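PDB 5G5G: putative xanthine dehydrogenase YAGS fad-binding subunit from Escherichia coli, which probably oxidises aldehydes to carboxylic acids at a molybdenum centre held by a pterin cytosine dinucleotide, as part of a three-chain periplasmic aldehyde oxidase. Local coordinates for residues Gln625-Leu638 with Val690-Ile702. Residues are numbered along the deposited sequence; the frame is centred on the assembly and turned at random. Where two conformers were deposited one is given.
With MCN (pterin cytosine dinucleotide), chain Y; MOS (dioxothiomolybdenum(VI) ion), chain Z.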
ATOM      1  N   GLN C 625       6.709   2.817  14.080  1.00  9.78           N
ATOM      2  CA  GLN C 625       7.219   1.725  13.313  1.00 10.23           C
ATOM      3  C   GLN C 625       6.465   0.410  13.565  1.00 10.30           C
ATOM      4  O   GLN C 625       6.224  -0.341  12.690  1.00  9.93           O
ATOM      5  CB  GLN C 625       8.673   1.462  13.670  1.00 10.51           C
ATOM      6  CG  GLN C 625       9.641   2.448  13.062  1.00 10.96           C
ATOM      7  CD  GLN C 625       9.633   2.353  11.557  1.00 11.09           C
ATOM      8  OE1 GLN C 625       9.047   3.174  10.890  1.00 11.55           O
ATOM      9  NE2 GLN C 625      10.218   1.338  11.066  1.00 11.12           N
ATOM     10  N   VAL C 626       6.159   0.174  14.826  1.00 10.80           N
ATOM     11  CA  VAL C 626       5.534  -1.056  15.227  1.00 10.66           C
ATOM     12  C   VAL C 626       4.049  -1.091  14.849  1.00 10.74           C
ATOM     13  O   VAL C 626       3.561  -2.114  14.362  1.00 11.75           O
ATOM     14  CB  VAL C 626       5.772  -1.342  16.714  1.00 10.85           C
ATOM     15  CG1 VAL C 626       5.105  -2.628  17.105  1.00 11.19           C
ATOM     16  CG2 VAL C 626       7.266  -1.479  16.927  1.00 11.11           C
ATOM     17  N   ILE C 627       3.330  -0.009  15.048  1.00 10.65           N
ATOM     18  CA  ILE C 627       1.938   0.007  14.585  1.00 11.24           C
ATOM     19  C   ILE C 627       1.873  -0.100  13.064  1.00 10.77           C
ATOM     20  O   ILE C 627       0.975  -0.715  12.526  1.00 10.47           O
ATOM     21  CB  ILE C 627       1.066   1.187  15.102  1.00 11.52           C
ATOM     22  CG1 ILE C 627       1.546   2.535  14.533  1.00 12.00           C
ATOM     23  CG2 ILE C 627       1.042   1.256  16.637  1.00 12.39           C
ATOM     24  CD1 ILE C 627       0.638   3.685  14.908  1.00 13.21           C
ATOM     25  N   GLY C 628       2.865   0.462  12.401  1.00 10.00           N
ATOM     26  CA  GLY C 628       2.950   0.401  10.956  1.00 10.14           C
ATOM     27  C   GLY C 628       3.180  -1.035  10.519  1.00 10.54           C
ATOM     28  O   GLY C 628       2.590  -1.550   9.521  1.00 10.27           O
ATOM     29  N   ALA C 629       4.084  -1.707  11.237  1.00 10.42           N
ATOM     30  CA  ALA C 629       4.353  -3.093  10.955  1.00 10.52           C
ATOM     31  C   ALA C 629       3.173  -4.007  11.301  1.00 10.94           C
ATOM     32  O   ALA C 629       2.935  -5.004  10.577  1.00 10.35           O
ATOM     33  CB  ALA C 629       5.604  -3.521  11.679  1.00 10.71           C
ATOM     34  N   MET C 630       2.498  -3.709  12.403  1.00 11.43           N
ATOM     35  CA  MET C 630       1.238  -4.395  12.772  1.00 12.24           C
ATOM     36  C   MET C 630       0.201  -4.313  11.625  1.00 11.65           C
ATOM     37  O   MET C 630      -0.397  -5.329  11.242  1.00 11.35           O
ATOM     38  CB  MET C 630       0.647  -3.873  14.070  1.00 13.68           C
ATOM     39  CG  MET C 630       1.512  -4.271  15.297  1.00 15.60           C
ATOM     40  SD  MET C 630       1.315  -3.156  16.723  1.00 18.80           S
ATOM     41  CE  MET C 630      -0.261  -3.668  17.298  1.00 19.03           C
ATOM     42  N   THR C 631       0.058  -3.119  11.051  1.00 10.78           N
ATOM     43  CA  THR C 631      -0.810  -2.923   9.919  1.00 11.02           C
ATOM     44  C   THR C 631      -0.386  -3.717   8.696  1.00 10.77           C
ATOM     45  O   THR C 631      -1.220  -4.389   8.067  1.00 10.95           O
ATOM     46  CB  THR C 631      -0.884  -1.401   9.639  1.00 11.43           C
ATOM     47  OG1 THR C 631      -1.350  -0.756  10.853  1.00 11.59           O
ATOM     48  CG2 THR C 631      -1.805  -1.161   8.471  1.00 11.65           C
ATOM     49  N   MET C 632       0.909  -3.724   8.380  1.00 10.95           N
ATOM     50  CA  MET C 632       1.393  -4.496   7.238  1.00 12.19           C
ATOM     51  C   MET C 632       1.224  -6.016   7.462  1.00 11.41           C
ATOM     52  O   MET C 632       0.904  -6.766   6.528  1.00 11.43           O
ATOM     53  CB  MET C 632       2.850  -4.108   6.974  1.00 13.50           C
ATOM     54  CG  MET C 632       3.405  -4.645   5.708  1.00 15.23           C
ATOM     55  SD  MET C 632       4.986  -3.787   5.353  1.00 18.73           S
ATOM     56  CE  MET C 632       4.461  -2.246   4.689  1.00 19.39           C
ATOM     57  N   GLY C 633       1.346  -6.444   8.709  1.00 10.48           N
ATOM     58  CA  GLY C 633       1.055  -7.819   9.073  1.00 11.02           C
ATOM     59  C   GLY C 633      -0.417  -8.186   8.975  1.00 10.89           C
ATOM     60  O   GLY C 633      -0.771  -9.339   8.664  1.00 11.81           O
ATOM     61  N   MET C 634      -1.286  -7.253   9.313  1.00 11.21           N
ATOM     62  CA  MET C 634      -2.726  -7.445   9.068  0.58 12.25           C
ATOM     63  C   MET C 634      -2.946  -7.682   7.571  1.00 11.82           C
ATOM     64  O   MET C 634      -3.743  -8.559   7.184  1.00 11.86           O
ATOM     65  CB  MET C 634      -3.563  -6.269   9.549  0.58 13.89           C
ATOM     66  CG  MET C 634      -5.043  -6.610   9.686  0.58 16.15           C
ATOM     67  SD  MET C 634      -6.136  -5.207   9.872  0.58 20.84           S
ATOM     68  CE  MET C 634      -5.476  -4.456  11.345  0.58 19.04           C
ATOM     69  N   GLY C 635      -2.272  -6.889   6.740  1.00 11.36           N
ATOM     70  CA  GLY C 635      -2.370  -7.072   5.282  1.00 11.64           C
ATOM     71  C   GLY C 635      -2.014  -8.490   4.838  1.00 11.88           C
ATOM     72  O   GLY C 635      -2.771  -9.186   4.127  1.00 12.29           O
ATOM     73  N   ALA C 636      -0.843  -8.897   5.275  1.00 11.96           N
ATOM     74  CA  ALA C 636      -0.309 -10.195   4.976  1.00 11.79           C
ATOM     75  C   ALA C 636      -1.198 -11.302   5.455  1.00 12.23           C
ATOM     76  O   ALA C 636      -1.335 -12.332   4.765  1.00 12.38           O
ATOM     77  CB  ALA C 636       1.107 -10.342   5.540  1.00 11.93           C
ATOM     78  N   ALA C 637      -1.832 -11.110   6.608  1.00 11.66           N
ATOM     79  CA  ALA C 637      -2.651 -12.158   7.168  1.00 11.85           C
ATOM     80  C   ALA C 637      -3.997 -12.298   6.441  1.00 12.30           C
ATOM     81  O   ALA C 637      -4.516 -13.438   6.346  1.00 13.16           O
ATOM     82  CB  ALA C 637      -2.897 -11.951   8.662  1.00 11.65           C
ATOM     83  N   LEU C 638      -4.597 -11.160   6.037  1.00 11.96           N
ATOM     84  CA  LEU C 638      -5.992 -11.117   5.698  1.00 12.89           C
ATOM     85  C   LEU C 638      -6.397 -10.766   4.295  1.00 13.65           C
ATOM     86  O   LEU C 638      -7.542 -11.033   3.907  1.00 13.69           O
ATOM     87  CB  LEU C 638      -6.734 -10.198   6.652  1.00 13.40           C
ATOM     88  CG  LEU C 638      -6.670 -10.627   8.104  1.00 14.03           C
ATOM     89  CD1 LEU C 638      -7.434  -9.707   9.009  1.00 14.79           C
ATOM     90  CD2 LEU C 638      -7.213 -12.037   8.316  1.00 14.30           C
ATOM     91  N   VAL C 690      14.296  -2.284  15.212  1.00 11.66           N
ATOM     92  CA  VAL C 690      12.853  -2.534  15.452  1.00 12.42           C
ATOM     93  C   VAL C 690      11.942  -2.568  14.243  1.00 12.31           C
ATOM     94  O   VAL C 690      10.847  -3.148  14.291  1.00 11.50           O
ATOM     95  CB  VAL C 690      12.292  -1.552  16.481  1.00 13.44           C
ATOM     96  CG1 VAL C 690      11.954  -0.201  15.859  1.00 13.89           C
ATOM     97  CG2 VAL C 690      11.120  -2.176  17.258  1.00 14.54           C
ATOM     98  N   GLY C 691      12.346  -1.880  13.201  1.00 11.68           N
ATOM     99  CA  GLY C 691      11.486  -1.681  12.025  1.00 11.69           C
ATOM    100  C   GLY C 691      11.030  -2.930  11.277  1.00 11.51           C
ATOM    101  O   GLY C 691       9.972  -2.880  10.637  1.00 11.46           O
ATOM    102  N   GLU C 692      11.821  -4.009  11.362  1.00 11.32           N
ATOM    103  CA  GLU C 692      11.446  -5.309  10.810  1.00 11.53           C
ATOM    104  C   GLU C 692      10.839  -6.232  11.848  1.00 12.16           C
ATOM    105  O   GLU C 692       9.851  -6.915  11.566  1.00 12.92           O
ATOM    106  CB  GLU C 692      12.624  -5.934  10.074  1.00 12.98           C
ATOM    107  CG  GLU C 692      13.113  -5.144   8.853  1.00 13.26           C
ATOM    108  CD  GLU C 692      14.223  -5.881   8.105  1.00 14.87           C
ATOM    109  OE1 GLU C 692      15.281  -6.173   8.694  1.00 14.87           O
ATOM    110  OE2 GLU C 692      13.971  -6.188   6.914  1.00 17.55           O
ATOM    111  N   LEU C 693      11.400  -6.210  13.057  1.00 12.21           N
ATOM    112  CA  LEU C 693      10.887  -6.968  14.202  1.00 12.65           C
ATOM    113  C   LEU C 693       9.377  -6.780  14.351  1.00 12.12           C
ATOM    114  O   LEU C 693       8.637  -7.726  14.590  1.00 11.48           O
ATOM    115  CB  LEU C 693      11.600  -6.532  15.483  1.00 12.54           C
ATOM    116  CG  LEU C 693      10.969  -7.142  16.747  1.00 13.11           C
ATOM    117  CD1 LEU C 693      11.163  -8.659  16.812  1.00 13.44           C
ATOM    118  CD2 LEU C 693      11.569  -6.426  17.953  1.00 14.08           C
ATOM    119  N   GLY C 694       8.923  -5.546  14.160  1.00 12.05           N
ATOM    120  CA  GLY C 694       7.534  -5.230  14.388  1.00 11.73           C
ATOM    121  C   GLY C 694       6.588  -6.056  13.601  1.00 11.97           C
ATOM    122  O   GLY C 694       5.434  -6.225  14.018  1.00 12.87           O
ATOM    123  N   LEU C 695       7.000  -6.447  12.393  1.00 11.44           N
ATOM    124  CA  LEU C 695       6.174  -7.290  11.527  1.00 11.70           C
ATOM    125  C   LEU C 695       6.177  -8.798  11.876  1.00 12.28           C
ATOM    126  O   LEU C 695       5.249  -9.524  11.587  1.00 13.33           O
ATOM    127  CB  LEU C 695       6.655  -7.117  10.078  1.00 11.52           C
ATOM    128  CG  LEU C 695       5.961  -7.889   8.992  1.00 11.89           C
ATOM    129  CD1 LEU C 695       4.491  -7.541   8.957  1.00 12.90           C
ATOM    130  CD2 LEU C 695       6.561  -7.599   7.623  1.00 12.42           C
ATOM    131  N   CYS C 696       7.290  -9.242  12.424  1.00 12.37           N
ATOM    132  CA  CYS C 696       7.587 -10.637  12.658  1.00 12.36           C
ATOM    133  C   CYS C 696       6.640 -11.247  13.657  1.00 12.89           C
ATOM    134  O   CYS C 696       6.575 -10.784  14.812  1.00 13.13           O
ATOM    135  CB  CYS C 696       8.999 -10.750  13.164  1.00 12.36           C
ATOM    136  SG  CYS C 696      10.241 -10.268  11.885  1.00 13.38           S
ATOM    137  N   GLY C 697       5.904 -12.276  13.221  1.00 12.46           N
ATOM    138  CA  GLY C 697       4.900 -12.899  14.061  1.00 12.94           C
ATOM    139  C   GLY C 697       3.480 -12.333  14.024  1.00 12.94           C
ATOM    140  O   GLY C 697       2.547 -12.984  14.484  1.00 12.57           O
ATOM    141  N   VAL C 698       3.285 -11.158  13.437  1.00 12.50           N
ATOM    142  CA  VAL C 698       1.976 -10.523  13.479  1.00 12.86           C
ATOM    143  C   VAL C 698       0.918 -11.368  12.756  1.00 12.11           C
ATOM    144  O   VAL C 698      -0.180 -11.603  13.281  1.00 11.81           O
ATOM    145  CB  VAL C 698       1.994  -9.095  12.844  1.00 13.59           C
ATOM    146  CG1 VAL C 698       0.585  -8.547  12.667  1.00 14.26           C
ATOM    147  CG2 VAL C 698       2.833  -8.132  13.724  1.00 14.66           C
ATOM    148  N   SER C 699       1.239 -11.785  11.547  1.00 11.69           N
ATOM    149  CA  SER C 699       0.248 -12.465  10.723  1.00 11.70           C
ATOM    150  C   SER C 699      -0.169 -13.793  11.367  1.00 11.81           C
ATOM    151  O   SER C 699      -1.334 -14.181  11.308  1.00 11.53           O
ATOM    152  CB  SER C 699       0.802 -12.715   9.310  1.00 12.53           C
ATOM    153  OG  SER C 699       1.080 -11.465   8.714  1.00 13.53           O
ATOM    154  N   ALA C 700       0.794 -14.498  11.951  1.00 11.70           N
ATOM    155  CA  ALA C 700       0.412 -15.754  12.596  1.00 12.10           C
ATOM    156  C   ALA C 700      -0.421 -15.514  13.846  1.00 12.08           C
ATOM    157  O   ALA C 700      -1.291 -16.320  14.177  1.00 11.98           O
ATOM    158  CB  ALA C 700       1.610 -16.578  12.978  1.00 12.72           C
ATOM    159  N   ALA C 701      -0.136 -14.456  14.602  1.00 11.82           N
ATOM    160  CA  ALA C 701      -1.012 -14.147  15.744  1.00 11.71           C
ATOM    161  C   ALA C 701      -2.449 -13.928  15.273  1.00 11.75           C
ATOM    162  O   ALA C 701      -3.354 -14.459  15.872  1.00 11.53           O
ATOM    163  CB  ALA C 701      -0.533 -12.955  16.520  1.00 12.20           C
ATOM    164  N   ILE C 702      -2.646 -13.253  14.125  1.00 11.06           N
ATOM    165  CA  ILE C 702      -3.984 -13.132  13.556  1.00 11.62           C
ATOM    166  C   ILE C 702      -4.582 -14.496  13.124  1.00 11.65           C
ATOM    167  O   ILE C 702      -5.744 -14.802  13.403  1.00 12.10           O
ATOM    168  CB  ILE C 702      -3.948 -12.128  12.392  1.00 11.20           C
ATOM    169  CG1 ILE C 702      -3.537 -10.752  12.954  1.00 11.34           C
ATOM    170  CG2 ILE C 702      -5.293 -12.075  11.636  1.00 11.85           C
ATOM    171  CD1 ILE C 702      -3.183  -9.780  11.838  1.00 11.04           C
TER
HETATM  172  N1  MCN Y 921      14.068   3.144  16.466  1.00 10.61           N
HETATM  173  C2  MCN Y 921      14.163   3.793  17.779  1.00 10.31           C
HETATM  174  N3  MCN Y 921      15.090   2.869  18.567  1.00 10.44           N
HETATM  175  C4  MCN Y 921      15.623   1.685  18.312  1.00 10.65           C
HETATM  176  C5  MCN Y 921      15.476   1.298  16.866  1.00 10.58           C
HETATM  177  C6  MCN Y 921      14.687   1.977  16.086  1.00 10.31           C
HETATM  178  O2  MCN Y 921      13.719   4.748  18.150  1.00 10.67           O
HETATM  179  N4  MCN Y 921      16.299   0.916  19.089  1.00 10.72           N
HETATM  180  C1' MCN Y 921      13.061   3.785  15.635  1.00 10.98           C
HETATM  181  C2D MCN Y 921      13.584   5.138  15.024  1.00 11.03           C
HETATM  182  O2' MCN Y 921      12.481   5.999  14.752  1.00 11.43           O
HETATM  183  C3' MCN Y 921      14.171   4.611  13.815  1.00 11.03           C
HETATM  184  C4D MCN Y 921      13.265   3.460  13.183  1.00 10.70           C
HETATM  185  O4D MCN Y 921      12.760   2.950  14.510  1.00 10.68           O
HETATM  186  O3' MCN Y 921      14.433   5.538  12.699  1.00 10.71           O
HETATM  187  C5' MCN Y 921      13.759   2.341  12.474  1.00 10.12           C
HETATM  188  O5' MCN Y 921      15.080   1.992  12.815  1.00  9.80           O
HETATM  189  PA  MCN Y 921      15.595   0.583  12.424  1.00  9.99           P
HETATM  190  O1A MCN Y 921      17.112   0.606  12.606  1.00 10.68           O
HETATM  191  O2A MCN Y 921      14.760  -0.469  13.066  1.00 11.05           O
HETATM  192  O3A MCN Y 921      15.280   0.485  10.771  1.00 10.74           O
HETATM  193  PB  MCN Y 921      16.227   1.093   9.661  1.00 10.73           P
HETATM  194  O1B MCN Y 921      17.252   0.117   9.276  1.00 10.42           O
HETATM  195  O2B MCN Y 921      16.637   2.475  10.052  1.00 11.19           O
HETATM  196  O3B MCN Y 921      15.140   1.297   8.543  1.00 10.06           O
HETATM  197  C10 MCN Y 921      14.796   0.157   7.646  1.00  9.75           C
HETATM  198  C9' MCN Y 921      13.524  -0.526   8.003  1.00  9.77           C
HETATM  199  C8' MCN Y 921      13.399  -1.814   7.019  1.00  9.95           C
HETATM  200  S8' MCN Y 921      14.722  -2.800   6.726  1.00  9.98           S
HETATM  201  C7' MCN Y 921      12.340  -1.884   6.377  1.00  9.79           C
HETATM  202  S7' MCN Y 921      12.093  -3.111   5.099  1.00  9.88           S
HETATM  203  C6' MCN Y 921      11.046  -1.107   6.769  1.00  9.78           C
HETATM  204  C7  MCN Y 921      11.385  -0.406   8.169  1.00  9.15           C
HETATM  205  O9' MCN Y 921      12.526   0.350   8.114  1.00  9.76           O
HETATM  206  N5' MCN Y 921      10.978   0.011   5.690  1.00  9.12           N
HETATM  207  C4A MCN Y 921      10.095   1.193   5.948  1.00  9.51           C
HETATM  208  N8' MCN Y 921      10.286   0.543   8.447  1.00  9.39           N
HETATM  209  C4B MCN Y 921       9.856   1.387   7.486  1.00  9.53           C
HETATM  210  N1' MCN Y 921       8.933   2.374   7.833  1.00  9.54           N
HETATM  211  C2' MCN Y 921       8.610   3.436   6.982  1.00 10.12           C
HETATM  212  N2' MCN Y 921       7.775   4.312   7.277  1.00  9.93           N
HETATM  213  N3' MCN Y 921       8.849   3.190   5.658  1.00  9.78           N
HETATM  214  C4' MCN Y 921       9.702   2.287   5.046  1.00 10.23           C
HETATM  215  O4' MCN Y 921      10.032   2.047   3.869  1.00  9.07           O
HETATM  216 MO   MOS Z 922      14.229  -3.903   4.727  1.00 12.91          MO
HETATM  217  S   MOS Z 922      13.520  -5.716   3.470  0.60 14.31           S
HETATM  218  O1  MOS Z 922      14.722  -2.892   3.337  1.00 12.77           O
HETATM  219  O2  MOS Z 922      15.870  -5.181   4.979  1.00 14.52           O
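Leu-695 lays its CD1 methyl on the backbone of helix 625-638, 3.3 Å from Gly-633 N and 3.4 Å from Ala-629 O. Its CG stands opposite the backbone N (chi1 180°), which turns the branch in toward the helix. One turn before Gly-633, Ala-629 sets its CB against the Gly-694–Leu-695 peptide, 3.3 Å from Leu-695 N. Val-698 CG1 rests 3.7 Å from Gly-633 CA; with hydrogen alone on Gly-633 and Gly-694, the backbones come close.

Past the N-cap residue Gly-697, helix 698-702 crosses 625-638 at -56°, with 8.1 Å between the axes. Ser-699 OG donates to Gly-633 O (2.8 Å), in the carbonyl plane and on a lone pair; that oxygen also keeps its helical bond from Ala-637 N. Ile-702 then fits as a knob into the hole formed by Gly-633, Met-634, Ala-637 and Leu-638: its CD1 reaches Met-634 CA, while its CG2 meets Ala-637 CB and Leu-638 CD2.

At the other end, where Val-626 CG2 crosses Val-690 CG2 at about a right angle (3.9 Å), the contact becomes part of the cofactor site. The backbone N atoms of Val-690 and Gly-691 both donate to O2A of the pterin cytosine dinucleotide, gripping one phosphate oxygen with two nearly straight bonds. Glu-692, its CB directed away from helix 625-638, extends beyond CG and puts OE2 3.2 Å from the molybdenum, a placement consistent with the active-site glutamate of the xanthine oxidase family; Arg-440 forms a salt bridge with its OE1.

Both helices lie on one mixed sheet: Val-626, Met-630 and Met-634, bordering the contact, also reach strand 602-612, and beside them Val-698 and Ile-702 of helix 698-710 rest on strand 584-596.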